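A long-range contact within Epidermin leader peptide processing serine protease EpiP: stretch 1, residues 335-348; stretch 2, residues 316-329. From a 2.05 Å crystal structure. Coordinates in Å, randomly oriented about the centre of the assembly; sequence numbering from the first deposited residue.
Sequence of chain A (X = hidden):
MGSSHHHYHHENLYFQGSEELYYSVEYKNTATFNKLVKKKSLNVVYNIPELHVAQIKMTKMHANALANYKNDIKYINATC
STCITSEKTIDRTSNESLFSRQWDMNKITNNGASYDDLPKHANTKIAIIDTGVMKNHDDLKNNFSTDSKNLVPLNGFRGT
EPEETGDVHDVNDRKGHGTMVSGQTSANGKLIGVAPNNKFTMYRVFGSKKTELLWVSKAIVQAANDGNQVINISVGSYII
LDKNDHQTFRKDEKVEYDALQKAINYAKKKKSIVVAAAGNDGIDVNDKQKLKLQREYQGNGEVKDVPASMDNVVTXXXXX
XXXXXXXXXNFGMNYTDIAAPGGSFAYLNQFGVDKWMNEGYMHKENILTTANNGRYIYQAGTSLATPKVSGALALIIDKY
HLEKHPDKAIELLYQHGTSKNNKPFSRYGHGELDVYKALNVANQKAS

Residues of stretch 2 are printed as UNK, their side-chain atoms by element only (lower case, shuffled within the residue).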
# COMPACT_ATOMS: atom_id res chain seq x y z
N TYR A 335 -6.65 13.40 7.03
CA TYR A 335 -5.69 12.34 6.78
C TYR A 335 -6.38 11.00 6.94
O TYR A 335 -6.73 10.40 5.96
CB TYR A 335 -4.50 12.50 7.74
CG TYR A 335 -3.42 11.44 7.69
CD1 TYR A 335 -2.42 11.49 6.72
CD2 TYR A 335 -3.36 10.42 8.63
CE1 TYR A 335 -1.41 10.54 6.69
CE2 TYR A 335 -2.34 9.47 8.61
CZ TYR A 335 -1.37 9.54 7.63
OH TYR A 335 -0.34 8.62 7.59
N THR A 336 -6.61 10.56 8.16
CA THR A 336 -7.27 9.27 8.38
C THR A 336 -8.72 9.25 7.85
O THR A 336 -9.52 10.12 8.20
CB THR A 336 -7.30 8.96 9.88
OG1 THR A 336 -5.97 9.03 10.39
CG2 THR A 336 -7.88 7.59 10.15
N ASP A 337 -9.04 8.25 7.02
CA ASP A 337 -10.40 8.05 6.49
C ASP A 337 -11.17 6.95 7.21
O ASP A 337 -12.41 7.00 7.31
CB ASP A 337 -10.32 7.69 5.00
CG ASP A 337 -9.76 8.84 4.16
OD1 ASP A 337 -10.29 9.96 4.28
OD2 ASP A 337 -8.81 8.63 3.39
N ILE A 338 -10.42 5.97 7.72
CA ILE A 338 -10.97 4.79 8.33
C ILE A 338 -9.87 4.07 9.12
O ILE A 338 -8.69 4.30 8.93
CB ILE A 338 -11.51 3.85 7.21
CG1 ILE A 338 -12.33 2.70 7.77
CG2 ILE A 338 -10.37 3.34 6.36
CD1 ILE A 338 -13.17 1.98 6.71
N ALA A 339 -10.27 3.17 10.01
CA ALA A 339 -9.33 2.38 10.76
C ALA A 339 -9.72 0.90 10.73
O ALA A 339 -10.90 0.56 10.65
CB ALA A 339 -9.28 2.89 12.20
N ALA A 340 -8.73 0.02 10.77
CA ALA A 340 -8.98 -1.42 10.85
C ALA A 340 -7.95 -1.96 11.85
O ALA A 340 -6.94 -1.30 12.10
CB ALA A 340 -8.85 -2.07 9.49
N PRO A 341 -8.20 -3.14 12.43
CA PRO A 341 -7.25 -3.74 13.41
C PRO A 341 -5.86 -4.03 12.84
O PRO A 341 -5.72 -4.74 11.82
CB PRO A 341 -7.93 -5.05 13.80
CG PRO A 341 -9.40 -4.80 13.54
CD PRO A 341 -9.42 -3.96 12.31
N GLY A 342 -4.85 -3.45 13.46
CA GLY A 342 -3.49 -3.67 13.05
C GLY A 342 -2.58 -4.09 14.19
O GLY A 342 -1.43 -4.38 13.97
N GLY A 343 -3.10 -4.06 15.42
CA GLY A 343 -2.37 -4.53 16.57
C GLY A 343 -1.79 -3.48 17.48
O GLY A 343 -2.08 -2.31 17.37
N SER A 344 -0.97 -3.94 18.41
CA SER A 344 -0.35 -3.06 19.38
C SER A 344 0.82 -3.78 20.05
O SER A 344 0.91 -5.01 20.00
CB SER A 344 -1.37 -2.67 20.46
OG SER A 344 -0.77 -1.93 21.52
N PHE A 345 1.71 -2.99 20.66
CA PHE A 345 2.83 -3.53 21.42
C PHE A 345 2.78 -3.01 22.84
O PHE A 345 3.78 -3.07 23.56
CB PHE A 345 4.19 -3.20 20.77
CG PHE A 345 4.42 -3.90 19.46
CD1 PHE A 345 4.65 -5.26 19.43
CD2 PHE A 345 4.39 -3.22 18.27
CE1 PHE A 345 4.84 -5.93 18.22
CE2 PHE A 345 4.59 -3.87 17.06
CZ PHE A 345 4.82 -5.23 17.04
N ALA A 346 1.60 -2.53 23.27
CA ALA A 346 1.44 -2.00 24.63
C ALA A 346 1.82 -3.03 25.68
O ALA A 346 2.51 -2.73 26.63
CB ALA A 346 0.01 -1.52 24.85
N TYR A 347 1.36 -4.27 25.51
CA TYR A 347 1.69 -5.31 26.45
C TYR A 347 3.17 -5.60 26.53
O TYR A 347 3.71 -5.80 27.61
CB TYR A 347 0.98 -6.61 26.11
CG TYR A 347 -0.46 -6.66 26.46
CD1 TYR A 347 -0.92 -6.24 27.72
CD2 TYR A 347 -1.37 -7.25 25.60
CE1 TYR A 347 -2.26 -6.34 28.06
CE2 TYR A 347 -2.68 -7.36 25.92
CZ TYR A 347 -3.13 -6.92 27.14
OH TYR A 347 -4.45 -7.05 27.41
N LEU A 348 3.82 -5.66 25.37
CA LEU A 348 5.25 -5.91 25.28
C LEU A 348 6.00 -4.85 26.03
O LEU A 348 6.88 -5.15 26.85
CB LEU A 348 5.70 -5.96 23.81
CG LEU A 348 7.21 -6.04 23.54
CD1 LEU A 348 7.80 -7.27 24.20
CD2 LEU A 348 7.48 -6.04 22.04
N UNK A 316 -5.79 4.38 5.71
CA UNK A 316 -6.23 3.48 6.76
C UNK A 316 -5.32 3.53 7.97
O UNK A 316 -4.12 3.29 7.86
c UNK A 316 -6.79 1.07 7.26
c UNK A 316 -7.12 1.97 4.92
c UNK A 316 -6.27 2.03 6.22
N UNK A 317 -5.89 3.90 9.11
CA UNK A 317 -5.15 3.86 10.37
C UNK A 317 -5.36 2.49 11.04
O UNK A 317 -6.24 1.71 10.66
N UNK A 318 -4.57 2.19 12.05
CA UNK A 318 -4.65 0.90 12.75
C UNK A 318 -5.19 1.01 14.18
O UNK A 318 -4.83 1.93 14.93
c UNK A 318 -3.25 0.27 12.76
o UNK A 318 -3.11 -0.77 13.72
N UNK A 319 -6.04 0.04 14.56
CA UNK A 319 -6.60 -0.08 15.90
C UNK A 319 -6.04 -1.33 16.63
O UNK A 319 -5.60 -2.31 16.00
c UNK A 319 -8.16 -0.16 15.87
c UNK A 319 -8.79 1.14 15.33
o UNK A 319 -8.58 -1.24 15.03
N UNK A 320 -6.08 -1.31 17.95
CA UNK A 320 -5.63 -2.45 18.73
C UNK A 320 -6.81 -3.37 19.05
O UNK A 320 -7.89 -3.21 18.47
o UNK A 320 -6.99 -1.31 20.85
c UNK A 320 -5.75 -1.29 21.01
c UNK A 320 -4.87 -1.98 20.00
o UNK A 320 -5.20 -0.76 22.00
N UNK A 321 -6.62 -4.36 19.93
CA UNK A 321 -7.67 -5.32 20.24
C UNK A 321 -8.84 -4.74 21.04
O UNK A 321 -9.89 -5.37 21.12
c UNK A 321 -7.13 -6.58 20.93
c UNK A 321 -5.31 -5.73 22.46
n UNK A 321 -4.69 -5.76 23.64
o UNK A 321 -4.83 -5.17 21.47
c UNK A 321 -6.63 -6.42 22.38
N UNK A 322 -8.66 -3.58 21.66
CA UNK A 322 -9.76 -2.90 22.36
C UNK A 322 -10.38 -1.79 21.49
O UNK A 322 -11.07 -0.91 21.98
c UNK A 322 -8.90 -3.45 24.68
c UNK A 322 -8.30 -2.95 25.97
c UNK A 322 -9.26 -2.34 23.69
n UNK A 322 -8.19 -5.39 26.67
c UNK A 322 -8.49 -3.98 27.09
N UNK A 323 -10.15 -1.87 20.17
CA UNK A 323 -10.64 -0.90 19.21
C UNK A 323 -10.10 0.53 19.41
O UNK A 323 -10.63 1.47 18.83
c UNK A 323 -12.17 -0.92 19.13
o UNK A 323 -12.60 -2.07 18.40
N UNK A 324 -9.04 0.69 20.22
CA UNK A 324 -8.40 1.99 20.40
C UNK A 324 -7.31 2.16 19.36
O UNK A 324 -6.76 1.17 18.88
n UNK A 324 -8.46 1.75 24.11
o UNK A 324 -10.03 2.40 22.66
c UNK A 324 -7.81 2.11 21.81
c UNK A 324 -8.87 2.09 22.90
N UNK A 325 -6.98 3.40 18.98
CA UNK A 325 -5.96 3.60 17.96
C UNK A 325 -4.63 3.00 18.42
O UNK A 325 -4.23 3.18 19.56
c UNK A 325 -5.75 5.07 17.65
c UNK A 325 -4.61 6.82 16.27
c UNK A 325 -4.99 5.36 16.36
c UNK A 325 -5.86 5.00 15.18
N UNK A 326 -3.97 2.27 17.52
CA UNK A 326 -2.67 1.72 17.84
C UNK A 326 -1.71 2.86 18.16
O UNK A 326 -1.75 3.92 17.52
o UNK A 326 -2.99 -0.12 16.31
c UNK A 326 -2.13 0.94 16.66
N UNK A 327 -0.83 2.65 19.13
CA UNK A 327 0.12 3.68 19.54
C UNK A 327 1.08 4.08 18.41
O UNK A 327 1.56 5.20 18.35
o UNK A 327 0.07 0.56 20.56
c UNK A 327 1.32 0.73 20.52
c UNK A 327 0.91 3.26 20.80
c UNK A 327 1.92 2.13 20.62
o UNK A 327 2.12 -0.21 20.39
N UNK A 328 1.33 3.15 17.50
CA UNK A 328 2.23 3.42 16.39
C UNK A 328 1.53 4.03 15.17
O UNK A 328 2.18 4.40 14.20
c UNK A 328 0.38 -0.13 14.20
c UNK A 328 1.88 -0.11 16.52
c UNK A 328 2.94 2.13 15.95
c UNK A 328 0.28 -1.19 15.10
c UNK A 328 1.24 0.94 14.49
c UNK A 328 1.04 -1.17 16.27
c UNK A 328 1.99 0.97 15.64
N UNK A 329 0.21 4.14 15.18
CA UNK A 329 -0.48 4.64 13.99
C UNK A 329 -0.40 6.15 13.81
O UNK A 329 -0.68 6.91 14.72
o UNK A 329 -2.54 4.52 12.70
c UNK A 329 -1.96 4.24 13.99
O HOH W 1 -2.89 -1.57 23.42
O HOH W 2 -6.39 -7.53 25.71

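Position 316 carries three side-chain carbons, one bearing the other two: a beta-branched hydrocarbon, Val316. Its CG2 lies 3.8 Å from Ile338 CG2, and the two residues pair as a parallel bridge. Position 317 has no side-chain atoms and is Gly317; its N donates to Ile338 O (2.8 Å, 164°) and its O accepts from Ala340 N (3.0 Å). A CB would have room here, so this contact does not demand glycine.

Position 318 has one carbon, then one oxygen: Ser318. Its OG sits 3.0 Å from Gly342 CA, and an ideal CB on Gly342 would clash with it, at 2.1 Å. At 319 one carbon carries an oxygen and a carbon, giving Thr319; CG2 packs 3.6 Å from Ala339 CB, while its backbone N donates to Ala340 O (2.9 Å).

Position 320 shows two carbons, the second with two oxygens: Asp320, whose CB is 3.6 Å from Ser344 CB. Position 321 has three carbons ending in one oxygen and one nitrogen, hence Gln321; NE2 approaches Tyr347 CE2 at 3.4 Å. Four carbons in a row ending in nitrogen make 322 Lys322, with NZ 4.2 Å from Tyr347 OH.

Positions 323 and 324 make no contact: one carbon and one oxygen give Ser323; two carbons, the second carrying oxygen and nitrogen, give Asn324. Four carbons forked at the second identify 325 as Leu325, which lies outside contact range of stretch 1. Position 326, one carbon then oxygen, is Ser326; OG donates to Gly343 O at 2.6 Å and accepts from Ser318 OG at 2.7 Å.

Position 327 has three carbons, the third with two oxygens: Glu327. OE1 accepts from Phe345 N and OE2 from Ser344 OG, both at 2.8 Å. One carbon and a six-carbon ring mark 328 as Phe328; Gly342 O lies at the ring edge, 3.8 Å from CZ. Position 329, one carbon then oxygen, is Ser329, whose OG accepts from Ser318 N (3.2 Å) rather than touching stretch 1.

The contact begins as a parallel strand pair, with Val316, Ile338 and Ala340 on one face and Ala339, Pro341 and Thr319 on the other. Beyond it, Thr319 O accepts from both Gly342 N (2.9 Å) and Gly343 N (3.1 Å), extending the backbone link into the loop. Glu327 then holds the approach to the helix, where Phe345 is the N-cap residue. Water 1 bridges Asp320 OD2 (2.8 Å) and Ser344 OG (2.9 Å), and water 2 joins Gln321 NE2 (3.2 Å) to Tyr347 OH (2.6 Å). Together the stretches bury 768 Å².

Stretch 2 (316-329) VGSTDQKSNLSEFS
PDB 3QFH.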